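Isomaltodextranase (Arthrobacter globiformis, PDB 5AWO) catalyses the hydrolysis of (1->6)-alpha-D-glucosidic linkages in polysaccharides such as dextran, removing successive isomaltose units from the non-reducing chain ends. Local coordinates at residues L172-S177 with S204-G209; G82-S87 with P127-R132; L365-D370 with G398-G403; M336-S341 with A408-S413; W65-F70 with A115-K120. All blocks are in the same frame, centred on the assembly; numbering follows the deposited sequence. Where two conformers were deposited one is given.

Contact 1 of 5, residues L172-S177 with S204-G209; sequences LDVTKS and SWYEDG
Tyr-206 reaches across to Val-174 with its hydroxyl end, OH lying 3.6 Å from Val-174 CG1 and slightly farther from the other methyl, CG2. Leu-172 O sits beside the ring edge, in its plane, 3.9 Å from Tyr-206 CE1. No direct hydrogen bond joins the segments; a single water does that work. It donates to Leu-172 O at 2.7 Å, accepts from Val-174 N at 2.9 Å, and lies 2.6 Å from Tyr-206 OH, in the ring plane, so two backbone groups and the phenol hold it in place. Tyr-206 gets there because its ring leaves the helix with CG anti to the backbone N (chi1 172°), which carries OH out toward the loop.

The loop has its own scaffold. A type I turn runs from Asp-173 to Lys-176, and inside it Asp-173 OD1 accepts from Thr-175 N, an Asx turn, and from Thr-175 OG1 at 2.7 Å, both on the same face of the carboxylate. The other oxygen, Asp-173 OD2, forms a salt bridge with Lys-176 NZ at 2.8 Å.

His-221 stacks on the Tyr-206 ring and Trp-171 meets it edge-to-face. The contact thus ties the loop after strand 169-172 to helix 203-208, with the Tyr-206 side chain about 10 Å from that of the probable nucleophile, Asp-201, while helix 223-237 packs on both Val-174 and Tyr-206 through Asn-225.

Contact 2 of 5, residues G82-S87 with P127-R132; sequences GWIEGS and PLWVHR. With ACT (acetate ion), chain C.
His-131 NE2 donates to Glu-85 O at 2.9 Å, the one hydrogen bond between the two segments and an almost perfectly straight one, with an N-H...O angle of 179°. It joins two loops of the GH27 TIM barrel, those following strands 77-79 and 120-124, on the face that carries the probable nucleophile Asp-201. The oxygen lies in the imidazole plane, whereas the nitrogen is tilted 24° from the carbonyl plane. His-131 is also the N-cap of helix 132-135: ND1 takes a hydrogen bond from Ala-133 N, which leaves NE2 as the donor, and the ring is fixed from both nitrogens. Ser-87 O comes within 3.2 Å of His-131 CD2. A leucine here would probably leave Glu-85 O without its donor and the first turn of the helix without its cap.

Nearer the active site, Ile-84 brings CD1 to 3.7 Å from Trp-129 CZ3, the two side chains crossing at about a right angle. The Trp-129 side chain is about 5 Å from that of Asp-201 and stacks on Trp-171. An acetate, probably from the crystallisation liquor, lies between Ile-84 and Trp-129: Ile-84 N donates to its OXT at 2.8 Å, and its CH3 rests 3.6 Å from Trp-129 CH2.

Contact 3 of 5, residues L365-D370 with G398-G403; sequences LQLNAD and GQLPDG
Asp-370 meets Leu-400 with its CB, 3.6 Å from Leu-400 CD1, while its flat carboxylate is occupied elsewhere. Gln-366, one helical turn back, approaches OD1 from above the carboxylate plane, 37° out of it, with NE2 2.9 Å from Asp-370 OD1; the acceptor lies in the plane of the Gln-366 amide. Asp-370 OD2 is in a salt bridge with Arg-464, and a water bridges the same oxygen, weakly, to Asp-402 OD2 at 2.8 Å from the latter. Arg-464 probably offsets the charge of Asp-370, whose OD2 lies 5.5 Å from Asp-402 OD2.

Apart from these polar groups the contact is apolar. With CG anti to the carbonyl carbon (chi1 -67°) and chi2 at -51°, Leu-400 lays CD1 against CB and O of Asp-370. Its other methyl, CD2, is 4.3 Å from Leu-367 CD2. Pro-401 CD sits 3.4 Å from Asp-370 O, and Pro-401 also bonds onward to Gln-521 and Tyr-476 of the carbohydrate-binding region.

Leu-400 to Gly-403 is a type I turn joining strands 395-399 and 405-410, so the turn of a beta hairpin is pressed against helix 362-370. This is the seam of a GH27 enzyme between the catalytic barrel and its C-terminal beta-sandwich domain.

Contact 4 of 5, residues M336-S341 with A408-S413; sequences MVAAGS and ALFNRS
Ala-338 and Ala-408 touch methyl to methyl, CB to CB at 3.8 Å, and this pair is the centre of the apolar contact. Both CA-CB bonds point at the opposite segment, and with nothing longer on either residue the helix and the strand come within 6.3 Å, measured from Ala-338 CA to Ala-408 CA. On the strand side, Ile-462 of strand 460-466 packs beside Ala-408.

One aromatic contact adds to it. Phe-410, two residues along the strand, has its ring edge toward Ala-338, with CZ 4.4 Å from Ala-338 CB. The ring points its CZ toward Ala-338, and Thr-331, Asn-334 and Leu-335 of the same helix also touch it, while Phe-296 meets it edge-to-face.

The hydrogen bonds all lie within a segment or lead away from the contact. Helix 326-339 closes in a Schellman motif: Gly-340, at positive phi, gives its N to Val-337 O at 3.1 Å, and Ser-341 N reaches back to Met-336 O at 3.0 Å. Past the strand, Asn-411 OD1 accepts from Ser-413 N at 2.9 Å, an Asx turn, while Asn-411 ND2 bonds to Glu-416 O and Leu-455 O.

Helix 326-339 of the catalytic barrel is thereby laid on the sheet of the C-terminal beta sandwich. With no hydrogen bond or ion pair between the segments, it is the fit of buried methyls and a phenyl edge, not directional bonding, that holds this interdomain contact.

Contact 5 of 5, residues W65-F70 with A115-K120; sequences WLAGNF and AARKMK
Met-119 reaches Leu-66 and Ala-67 by a chain that runs straight at chi2 (-179°) and then bends at chi3 (71°), which swings the terminal methyl across the helix surface. CE ends 3.8 Å from Leu-66 CB, the two side chains crossing at about a right angle, and SD lies 3.9 Å from Ala-67 CA. Ala-67 is the other centre of the contact: its CB meets Arg-117 CB at 3.8 Å and Met-119 SD at 4.0 Å.

These are the ends of two helices on the outside of the TIM barrel, 56-68 and 107-116, the latter leading into barrel strand 120-124. Helix 107-116 closes in a Schellman motif, with Lys-118 at positive phi as its C-prime residue; this turn sets Arg-117 and Met-119 both toward the neighbouring helix. An alanine in place of Met-119 would probably open a gap beside Leu-66 and Ala-67 and leave the helix ends joined chiefly through Arg-117.

Polar contact runs through one water, which donates to Ala-67 O at 2.8 Å and to Arg-117 O at 2.8 Å. The guanidinium of Arg-117 turns back onto helix 107-116, where NH1 bonds Tyr-113 O and the group lies against the Tyr-113 ring in a cation-pi contact.

Overall arrangement
Contacts 1 and 2 adjoin near the active site: Leu-172 N probably bonds to Leu-128 O, and Leu-128 packs on both Tyr-206 and Val-174. Both are buried, yet polar links count there, a water in one and a histidine bond in the other. Contacts 3 and 4, across the chain's centre from contact 1, join barrel helices to the same C-terminal sheet, contact 4 at a strand and contact 3 at the hairpin turn beside it, and touch through Leu-367 and Val-337; contact 4 is purely apolar across its segments, while contact 3 adds the charged, partly exposed Asp-370. Contact 5, only partly buried, stays on the barrel's outside, between a helix and the turn ending the next.

Contact 1 of 5, residues L172-S177 with S204-G209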
# COMPACT_ATOMS: atom_id res chain seq x y z
N LEU A 172 -17.34 18.93 -5.59
CA LEU A 172 -18.09 18.60 -6.80
C LEU A 172 -19.36 17.86 -6.48
O LEU A 172 -19.37 17.01 -5.63
CB LEU A 172 -17.20 17.72 -7.69
CG LEU A 172 -17.87 17.08 -8.92
CD1 LEU A 172 -18.19 18.18 -9.89
CD2 LEU A 172 -16.96 16.04 -9.53
N ASP A 173 -20.44 18.20 -7.19
CA ASP A 173 -21.66 17.41 -7.17
C ASP A 173 -21.63 16.39 -8.29
O ASP A 173 -21.86 16.72 -9.47
CB ASP A 173 -22.89 18.30 -7.29
CG ASP A 173 -24.18 17.51 -7.22
OD1 ASP A 173 -24.18 16.27 -7.12
OD2 ASP A 173 -25.23 18.19 -7.28
N VAL A 174 -21.33 15.14 -7.95
CA VAL A 174 -21.18 14.08 -8.95
C VAL A 174 -22.48 13.71 -9.67
O VAL A 174 -22.44 12.96 -10.66
CB VAL A 174 -20.50 12.80 -8.38
CG1 VAL A 174 -19.13 13.13 -7.81
CG2 VAL A 174 -21.37 12.10 -7.35
N THR A 175 -23.61 14.22 -9.20
CA THR A 175 -24.89 14.00 -9.90
C THR A 175 -25.13 15.02 -11.02
O THR A 175 -26.10 14.89 -11.77
CB THR A 175 -26.08 14.02 -8.90
OG1 THR A 175 -26.35 15.36 -8.47
CG2 THR A 175 -25.83 13.11 -7.71
N LYS A 176 -24.28 16.04 -11.14
CA LYS A 176 -24.46 17.07 -12.18
C LYS A 176 -23.95 16.61 -13.53
O LYS A 176 -22.92 15.91 -13.63
CB LYS A 176 -23.71 18.34 -11.81
CG LYS A 176 -24.29 19.08 -10.63
CD LYS A 176 -25.52 19.88 -11.02
CE LYS A 176 -25.93 20.88 -9.93
NZ LYS A 176 -26.54 20.20 -8.75
N SER A 177 -24.61 17.03 -14.60
CA SER A 177 -24.08 16.72 -15.93
C SER A 177 -22.69 17.32 -16.07
O SER A 177 -22.44 18.44 -15.63
CB SER A 177 -25.00 17.29 -17.02
OG SER A 177 -24.67 16.74 -18.27
N SER A 204 -12.61 11.39 3.44
CA SER A 204 -13.64 11.18 4.44
C SER A 204 -14.50 12.41 4.61
O SER A 204 -15.71 12.32 4.84
CB SER A 204 -12.99 10.76 5.77
OG SER A 204 -11.99 11.67 6.22
N TRP A 205 -13.89 13.58 4.47
CA TRP A 205 -14.66 14.83 4.55
C TRP A 205 -15.65 14.97 3.39
O TRP A 205 -16.80 15.37 3.62
CB TRP A 205 -13.74 16.04 4.63
CG TRP A 205 -12.93 16.15 5.89
CD1 TRP A 205 -12.58 15.15 6.75
CD2 TRP A 205 -12.36 17.36 6.43
NE1 TRP A 205 -11.83 15.67 7.79
CE2 TRP A 205 -11.68 17.01 7.61
CE3 TRP A 205 -12.38 18.70 6.03
CZ2 TRP A 205 -11.01 17.96 8.40
CZ3 TRP A 205 -11.72 19.65 6.82
CH2 TRP A 205 -11.05 19.27 7.99
N TYR A 206 -15.23 14.62 2.18
CA TYR A 206 -16.21 14.47 1.06
C TYR A 206 -17.31 13.45 1.40
O TYR A 206 -18.50 13.74 1.26
CB TYR A 206 -15.50 14.06 -0.23
CG TYR A 206 -16.48 13.72 -1.32
CD1 TYR A 206 -17.06 14.73 -2.08
CD2 TYR A 206 -16.84 12.41 -1.58
CE1 TYR A 206 -17.99 14.43 -3.05
CE2 TYR A 206 -17.78 12.11 -2.55
CZ TYR A 206 -18.35 13.13 -3.28
OH TYR A 206 -19.28 12.77 -4.25
N GLU A 207 -16.92 12.27 1.83
CA GLU A 207 -17.87 11.15 1.97
C GLU A 207 -19.00 11.43 2.96
O GLU A 207 -20.20 11.30 2.60
CB GLU A 207 -17.14 9.86 2.34
CG GLU A 207 -18.08 8.65 2.45
CD GLU A 207 -17.40 7.31 2.61
OE1 GLU A 207 -16.21 7.24 2.98
OE2 GLU A 207 -18.11 6.30 2.37
N ASP A 208 -18.65 11.77 4.20
CA ASP A 208 -19.72 12.03 5.18
C ASP A 208 -19.61 13.36 5.93
O ASP A 208 -20.41 13.62 6.82
CB ASP A 208 -19.92 10.83 6.11
CG ASP A 208 -18.83 10.67 7.10
OD1 ASP A 208 -17.89 11.48 7.06
OD2 ASP A 208 -18.93 9.72 7.91
N GLY A 209 -18.70 14.23 5.53
CA GLY A 209 -18.61 15.54 6.14
C GLY A 209 -18.25 15.57 7.62
O GLY A 209 -18.50 16.60 8.28
O HOH W 1 -20.78 14.78 -5.10

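Contact 2 of 5, residues G82-S87 with P127-R132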
# COMPACT_ATOMS: atom_id res chain seq x y z
N GLY A 82 -0.67 19.95 0.62
CA GLY A 82 -1.81 20.82 0.78
C GLY A 82 -1.46 22.29 0.85
O GLY A 82 -0.50 22.72 0.22
N TRP A 83 -2.27 23.05 1.58
CA TRP A 83 -2.20 24.49 1.59
C TRP A 83 -2.41 25.00 0.16
O TRP A 83 -1.65 25.83 -0.31
CB TRP A 83 -0.89 25.01 2.22
CG TRP A 83 -0.84 24.65 3.66
CD1 TRP A 83 -1.23 25.43 4.71
CD2 TRP A 83 -0.39 23.41 4.23
NE1 TRP A 83 -1.05 24.76 5.91
CE2 TRP A 83 -0.54 23.52 5.63
CE3 TRP A 83 0.11 22.22 3.69
CZ2 TRP A 83 -0.22 22.47 6.50
CZ3 TRP A 83 0.43 21.17 4.58
CH2 TRP A 83 0.27 21.31 5.95
N ILE A 84 -3.44 24.46 -0.50
CA ILE A 84 -3.76 24.78 -1.91
C ILE A 84 -4.96 25.67 -2.14
O ILE A 84 -5.35 25.90 -3.30
CB ILE A 84 -3.77 23.52 -2.84
CG1 ILE A 84 -4.66 22.37 -2.32
CG2 ILE A 84 -2.36 23.02 -3.06
CD1 ILE A 84 -6.11 22.71 -2.10
N GLU A 85 -5.55 26.22 -1.09
CA GLU A 85 -6.67 27.15 -1.32
C GLU A 85 -6.20 28.37 -2.13
O GLU A 85 -6.98 28.94 -2.91
CB GLU A 85 -7.40 27.50 -0.02
CG GLU A 85 -8.28 26.35 0.47
CD GLU A 85 -9.23 26.75 1.60
OE1 GLU A 85 -9.03 27.85 2.15
OE2 GLU A 85 -10.15 25.97 1.96
N GLY A 86 -4.93 28.72 -2.01
CA GLY A 86 -4.32 29.81 -2.77
C GLY A 86 -3.80 29.42 -4.15
O GLY A 86 -3.07 30.18 -4.78
N SER A 87 -4.16 28.22 -4.61
CA SER A 87 -3.95 27.85 -6.02
C SER A 87 -5.27 28.05 -6.76
O SER A 87 -6.09 27.14 -6.82
CB SER A 87 -3.47 26.41 -6.13
OG SER A 87 -3.16 26.07 -7.46
N PRO A 127 -9.45 15.55 -7.18
CA PRO A 127 -10.14 16.03 -8.39
C PRO A 127 -11.63 16.24 -8.21
O PRO A 127 -12.31 16.61 -9.19
CB PRO A 127 -9.85 14.94 -9.39
CG PRO A 127 -9.77 13.70 -8.54
CD PRO A 127 -9.10 14.13 -7.27
N LEU A 128 -12.15 16.07 -6.99
CA LEU A 128 -13.49 16.51 -6.66
C LEU A 128 -13.53 17.92 -6.07
O LEU A 128 -14.61 18.41 -5.69
CB LEU A 128 -14.24 15.51 -5.77
CG LEU A 128 -15.05 14.57 -6.69
CD1 LEU A 128 -14.17 13.56 -7.37
CD2 LEU A 128 -16.13 13.86 -5.91
N TRP A 129 -12.38 18.57 -5.96
CA TRP A 129 -12.34 19.97 -5.60
C TRP A 129 -12.60 20.79 -6.85
O TRP A 129 -12.02 20.51 -7.92
CB TRP A 129 -11.00 20.40 -4.98
CG TRP A 129 -10.83 20.00 -3.54
CD1 TRP A 129 -11.79 19.89 -2.60
CD2 TRP A 129 -9.60 19.67 -2.90
NE1 TRP A 129 -11.23 19.49 -1.39
CE2 TRP A 129 -9.89 19.34 -1.56
CE3 TRP A 129 -8.27 19.62 -3.33
CZ2 TRP A 129 -8.90 18.98 -0.64
CZ3 TRP A 129 -7.29 19.22 -2.43
CH2 TRP A 129 -7.61 18.91 -1.10
N VAL A 130 -13.43 21.82 -6.70
CA VAL A 130 -13.67 22.79 -7.76
C VAL A 130 -13.40 24.17 -7.17
O VAL A 130 -14.07 24.57 -6.20
CB VAL A 130 -15.13 22.69 -8.26
CG1 VAL A 130 -15.30 23.56 -9.49
CG2 VAL A 130 -15.52 21.25 -8.57
N HIS A 131 -12.44 24.90 -7.72
CA HIS A 131 -12.08 26.17 -7.09
C HIS A 131 -13.17 27.22 -7.30
O HIS A 131 -13.69 27.35 -8.40
CB HIS A 131 -10.75 26.72 -7.61
CG HIS A 131 -10.10 27.63 -6.63
ND1 HIS A 131 -10.57 28.91 -6.37
CD2 HIS A 131 -9.11 27.41 -5.73
CE1 HIS A 131 -9.83 29.46 -5.43
NE2 HIS A 131 -8.95 28.57 -5.01
N ARG A 132 -13.46 27.99 -6.27
CA ARG A 132 -14.45 29.05 -6.37
C ARG A 132 -14.12 30.03 -7.51
O ARG A 132 -15.02 30.52 -8.18
CB ARG A 132 -14.55 29.79 -5.03
CG ARG A 132 -15.64 30.83 -4.95
CD ARG A 132 -15.67 31.37 -3.54
NE ARG A 132 -16.66 32.41 -3.35
CZ ARG A 132 -17.09 32.85 -2.17
NH1 ARG A 132 -16.60 32.33 -1.04
NH2 ARG A 132 -18.01 33.81 -2.10
C ACT C . -6.17 22.53 1.75
O ACT C . -6.83 23.13 2.60
OXT ACT C . -5.29 23.12 1.14
CH3 ACT C . -6.42 21.08 1.52

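Contact 3 of 5, residues L365-D370 with G398-G403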
# COMPACT_ATOMS: atom_id res chain seq x y z
N LEU A 365 17.24 -0.37 1.55
CA LEU A 365 16.52 0.01 0.33
C LEU A 365 16.29 -1.19 -0.59
O LEU A 365 15.24 -1.26 -1.26
CB LEU A 365 17.23 1.13 -0.44
CG LEU A 365 17.21 2.50 0.26
CD1 LEU A 365 18.12 3.47 -0.49
CD2 LEU A 365 15.80 3.04 0.40
N GLN A 366 17.24 -2.11 -0.64
CA GLN A 366 17.10 -3.23 -1.54
C GLN A 366 15.85 -4.02 -1.21
O GLN A 366 15.23 -4.57 -2.11
CB GLN A 366 18.34 -4.11 -1.51
CG GLN A 366 18.40 -5.10 -2.66
CD GLN A 366 18.60 -4.41 -3.99
OE1 GLN A 366 19.47 -3.56 -4.12
NE2 GLN A 366 17.75 -4.74 -4.98
N LEU A 367 15.45 -4.10 0.07
CA LEU A 367 14.20 -4.77 0.43
C LEU A 367 13.00 -4.11 -0.27
O LEU A 367 12.12 -4.77 -0.83
CB LEU A 367 13.98 -4.78 1.93
CG LEU A 367 14.90 -5.66 2.76
CD1 LEU A 367 14.71 -5.43 4.25
CD2 LEU A 367 14.72 -7.14 2.46
N ASN A 368 12.99 -2.79 -0.24
CA ASN A 368 11.96 -2.03 -0.96
C ASN A 368 12.01 -2.24 -2.47
O ASN A 368 10.98 -2.50 -3.10
CB ASN A 368 12.00 -0.55 -0.57
CG ASN A 368 11.24 0.34 -1.55
OD1 ASN A 368 11.77 0.69 -2.58
ND2 ASN A 368 10.01 0.72 -1.22
N ALA A 369 13.21 -2.19 -3.05
CA ALA A 369 13.36 -2.43 -4.50
C ALA A 369 12.88 -3.81 -4.88
O ALA A 369 12.24 -3.97 -5.96
CB ALA A 369 14.80 -2.26 -4.95
N ASP A 370 13.18 -4.79 -4.05
CA ASP A 370 12.81 -6.19 -4.35
C ASP A 370 11.31 -6.46 -4.11
O ASP A 370 10.79 -7.52 -4.49
CB ASP A 370 13.68 -7.20 -3.59
CG ASP A 370 15.17 -7.16 -3.99
OD1 ASP A 370 15.50 -6.53 -5.03
OD2 ASP A 370 15.99 -7.73 -3.24
N GLY A 398 8.20 -10.58 5.64
CA GLY A 398 7.63 -10.74 4.33
C GLY A 398 8.61 -11.44 3.42
O GLY A 398 9.81 -11.42 3.64
N GLN A 399 8.06 -12.04 2.36
CA GLN A 399 8.86 -12.82 1.43
C GLN A 399 9.00 -12.12 0.14
O GLN A 399 8.05 -11.53 -0.38
CB GLN A 399 8.20 -14.18 1.19
CG GLN A 399 9.10 -15.16 0.47
CD GLN A 399 8.56 -16.58 0.55
OE1 GLN A 399 7.35 -16.84 0.75
NE2 GLN A 399 9.49 -17.54 0.44
N LEU A 400 10.20 -12.17 -0.42
CA LEU A 400 10.48 -11.63 -1.71
C LEU A 400 10.20 -12.67 -2.81
O LEU A 400 10.20 -13.87 -2.52
CB LEU A 400 11.94 -11.16 -1.80
CG LEU A 400 12.43 -9.95 -0.96
CD1 LEU A 400 11.50 -8.78 -1.18
CD2 LEU A 400 12.56 -10.26 0.50
N PRO A 401 10.04 -12.19 -4.04
CA PRO A 401 9.77 -13.13 -5.15
C PRO A 401 10.81 -14.23 -5.30
O PRO A 401 10.43 -15.36 -5.65
CB PRO A 401 9.71 -12.21 -6.35
CG PRO A 401 9.20 -10.90 -5.80
CD PRO A 401 9.93 -10.79 -4.49
N ASP A 402 12.08 -13.95 -5.01
CA ASP A 402 13.12 -15.00 -5.10
C ASP A 402 13.14 -15.99 -3.94
O ASP A 402 14.03 -16.87 -3.86
CB ASP A 402 14.51 -14.38 -5.35
CG ASP A 402 15.08 -13.66 -4.14
OD1 ASP A 402 14.47 -13.70 -3.06
OD2 ASP A 402 16.17 -13.08 -4.29
N GLY A 403 12.20 -15.86 -3.00
CA GLY A 403 12.08 -16.75 -1.88
C GLY A 403 12.80 -16.31 -0.60
O GLY A 403 12.59 -16.90 0.46
O HOH W 2 15.35 -10.49 -3.60

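Contact 4 of 5, residues M336-S341 with A408-S413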
# COMPACT_ATOMS: atom_id res chain seq x y z
N MET A 336 8.60 1.44 7.99
CA MET A 336 8.06 1.74 6.66
C MET A 336 8.48 0.65 5.68
O MET A 336 7.66 0.16 4.88
CB MET A 336 8.52 3.12 6.15
CG MET A 336 8.18 4.31 7.05
SD MET A 336 6.41 4.47 7.35
CE MET A 336 6.47 5.93 8.39
N VAL A 337 9.74 0.27 5.74
CA VAL A 337 10.24 -0.76 4.83
C VAL A 337 9.59 -2.12 5.12
O VAL A 337 9.14 -2.84 4.20
CB VAL A 337 11.78 -0.85 4.86
CG1 VAL A 337 12.30 -2.08 4.11
CG2 VAL A 337 12.37 0.42 4.33
N ALA A 338 9.51 -2.50 6.39
CA ALA A 338 8.90 -3.78 6.76
C ALA A 338 7.49 -3.90 6.20
O ALA A 338 7.07 -4.98 5.75
CB ALA A 338 8.89 -3.96 8.27
N ALA A 339 6.74 -2.80 6.23
CA ALA A 339 5.35 -2.84 5.85
C ALA A 339 5.11 -2.65 4.34
O ALA A 339 3.96 -2.75 3.87
CB ALA A 339 4.58 -1.79 6.64
N GLY A 340 6.17 -2.43 3.57
CA GLY A 340 6.02 -2.18 2.13
C GLY A 340 5.49 -0.81 1.79
O GLY A 340 5.03 -0.55 0.67
N SER A 341 5.57 0.11 2.73
CA SER A 341 5.02 1.44 2.54
C SER A 341 5.82 2.24 1.56
O SER A 341 7.00 2.01 1.36
CB SER A 341 5.07 2.16 3.90
OG SER A 341 4.59 3.50 3.89
N ALA A 408 11.84 -8.02 10.42
CA ALA A 408 12.08 -6.80 11.24
C ALA A 408 11.53 -6.99 12.64
O ALA A 408 10.44 -7.51 12.84
CB ALA A 408 11.47 -5.59 10.57
N LEU A 409 12.34 -6.59 13.63
CA LEU A 409 12.04 -6.77 15.03
C LEU A 409 12.09 -5.39 15.70
O LEU A 409 13.01 -4.61 15.42
CB LEU A 409 13.06 -7.69 15.68
CG LEU A 409 13.29 -9.04 15.02
CD1 LEU A 409 14.47 -9.76 15.64
CD2 LEU A 409 12.07 -9.93 15.07
N PHE A 410 11.10 -5.10 16.56
CA PHE A 410 10.92 -3.77 17.13
C PHE A 410 10.72 -3.87 18.63
O PHE A 410 10.11 -4.80 19.11
CB PHE A 410 9.69 -3.08 16.51
CG PHE A 410 9.79 -2.86 15.04
CD1 PHE A 410 10.35 -1.71 14.52
CD2 PHE A 410 9.29 -3.81 14.16
CE1 PHE A 410 10.49 -1.53 13.16
CE2 PHE A 410 9.37 -3.59 12.80
CZ PHE A 410 9.97 -2.46 12.29
N ASN A 411 11.21 -2.87 19.35
CA ASN A 411 10.92 -2.71 20.78
C ASN A 411 10.28 -1.37 21.07
O ASN A 411 10.97 -0.35 21.16
CB ASN A 411 12.16 -2.89 21.65
CG ASN A 411 11.85 -2.70 23.12
OD1 ASN A 411 10.69 -2.71 23.53
ND2 ASN A 411 12.88 -2.55 23.92
N ARG A 412 8.95 -1.39 21.24
CA ARG A 412 8.18 -0.19 21.50
C ARG A 412 8.12 0.20 22.99
O ARG A 412 7.50 1.22 23.33
CB ARG A 412 6.79 -0.35 20.90
CG ARG A 412 6.77 -0.54 19.40
CD ARG A 412 5.40 -0.87 18.86
NE ARG A 412 4.48 0.26 19.05
CZ ARG A 412 3.18 0.17 19.21
NH1 ARG A 412 2.55 -1.00 19.14
NH2 ARG A 412 2.51 1.28 19.48
N SER A 413 8.76 -0.56 23.89
CA SER A 413 8.84 -0.12 25.27
C SER A 413 9.61 1.21 25.34
O SER A 413 10.61 1.40 24.63
CB SER A 413 9.57 -1.14 26.12
OG SER A 413 9.73 -0.66 27.46

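Contact 5 of 5, residues W65-F70 with A115-K120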
# COMPACT_ATOMS: atom_id res chain seq x y z
N TRP A 65 18.62 20.05 -4.04
CA TRP A 65 19.21 19.23 -2.98
C TRP A 65 18.89 17.76 -3.20
O TRP A 65 19.78 16.92 -3.12
CB TRP A 65 18.73 19.73 -1.61
CG TRP A 65 18.89 18.77 -0.46
CD1 TRP A 65 20.05 18.33 0.11
CD2 TRP A 65 17.82 18.16 0.26
NE1 TRP A 65 19.76 17.49 1.16
CE2 TRP A 65 18.40 17.39 1.28
CE3 TRP A 65 16.43 18.23 0.18
CZ2 TRP A 65 17.64 16.66 2.18
CZ3 TRP A 65 15.67 17.50 1.08
CH2 TRP A 65 16.28 16.73 2.06
N LEU A 66 17.64 17.43 -3.52
CA LEU A 66 17.29 16.05 -3.79
C LEU A 66 18.06 15.52 -4.98
O LEU A 66 18.55 14.40 -4.98
CB LEU A 66 15.79 15.89 -4.08
CG LEU A 66 14.89 16.18 -2.88
CD1 LEU A 66 13.48 16.36 -3.39
CD2 LEU A 66 14.98 15.09 -1.83
N ALA A 67 18.17 16.33 -6.05
CA ALA A 67 18.80 15.83 -7.25
C ALA A 67 20.27 15.45 -7.01
O ALA A 67 20.77 14.55 -7.67
CB ALA A 67 18.71 16.87 -8.35
N GLY A 68 20.93 16.14 -6.08
CA GLY A 68 22.33 15.88 -5.76
C GLY A 68 22.61 14.85 -4.69
O GLY A 68 23.75 14.40 -4.54
N ASN A 69 21.60 14.46 -3.94
CA ASN A 69 21.82 13.51 -2.89
C ASN A 69 20.83 12.35 -3.15
O ASN A 69 21.17 11.32 -3.75
CB ASN A 69 21.69 14.21 -1.52
CG ASN A 69 22.66 15.41 -1.33
OD1 ASN A 69 23.67 15.30 -0.62
ND2 ASN A 69 22.35 16.56 -1.95
N PHE A 70 19.56 12.56 -2.89
CA PHE A 70 18.64 11.43 -2.77
C PHE A 70 18.09 10.81 -4.04
O PHE A 70 17.68 9.66 -4.03
CB PHE A 70 17.50 11.82 -1.85
CG PHE A 70 17.96 12.20 -0.49
CD1 PHE A 70 18.15 11.22 0.47
CD2 PHE A 70 18.35 13.49 -0.20
CE1 PHE A 70 18.62 11.53 1.72
CE2 PHE A 70 18.85 13.81 1.05
CZ PHE A 70 18.96 12.82 2.03
N ALA A 115 12.58 16.54 -14.76
CA ALA A 115 13.08 15.62 -15.79
C ALA A 115 14.56 15.84 -16.10
O ALA A 115 15.33 14.87 -16.23
CB ALA A 115 12.26 15.76 -17.05
N ALA A 116 14.98 17.10 -16.13
CA ALA A 116 16.41 17.41 -16.43
C ALA A 116 17.32 16.89 -15.33
O ALA A 116 18.54 16.69 -15.53
CB ALA A 116 16.61 18.91 -16.61
N ARG A 117 16.73 16.66 -14.15
CA ARG A 117 17.46 16.15 -12.99
C ARG A 117 17.13 14.68 -12.69
O ARG A 117 17.38 14.22 -11.57
CB ARG A 117 17.17 17.07 -11.80
CG ARG A 117 17.80 18.44 -12.00
CD ARG A 117 17.20 19.57 -11.17
NE ARG A 117 17.87 20.84 -11.48
CZ ARG A 117 17.70 21.55 -12.60
NH1 ARG A 117 16.87 21.14 -13.55
NH2 ARG A 117 18.37 22.69 -12.76
N LYS A 118 16.63 13.95 -13.68
CA LYS A 118 16.27 12.52 -13.56
C LYS A 118 15.19 12.28 -12.48
O LYS A 118 15.18 11.25 -11.81
CB LYS A 118 17.50 11.64 -13.27
CG LYS A 118 18.72 11.87 -14.16
CD LYS A 118 19.91 11.07 -13.65
CE LYS A 118 21.24 11.60 -14.14
NZ LYS A 118 21.36 11.53 -15.62
N MET A 119 14.26 13.23 -12.38
CA MET A 119 13.21 13.19 -11.35
C MET A 119 11.85 13.43 -12.00
O MET A 119 11.76 13.84 -13.18
CB MET A 119 13.49 14.26 -10.31
CG MET A 119 14.74 13.99 -9.48
SD MET A 119 15.08 15.21 -8.24
CE MET A 119 13.75 14.90 -7.07
N LYS A 120 10.80 13.19 -11.22
CA LYS A 120 9.41 13.29 -11.65
C LYS A 120 8.61 14.11 -10.65
O LYS A 120 8.99 14.24 -9.47
CB LYS A 120 8.80 11.90 -11.79
CG LYS A 120 9.47 11.04 -12.86
CD LYS A 120 9.03 9.58 -12.82
CE LYS A 120 10.17 8.65 -13.26
NZ LYS A 120 9.89 7.18 -13.26
O HOH W 3 19.76 13.81 -10.13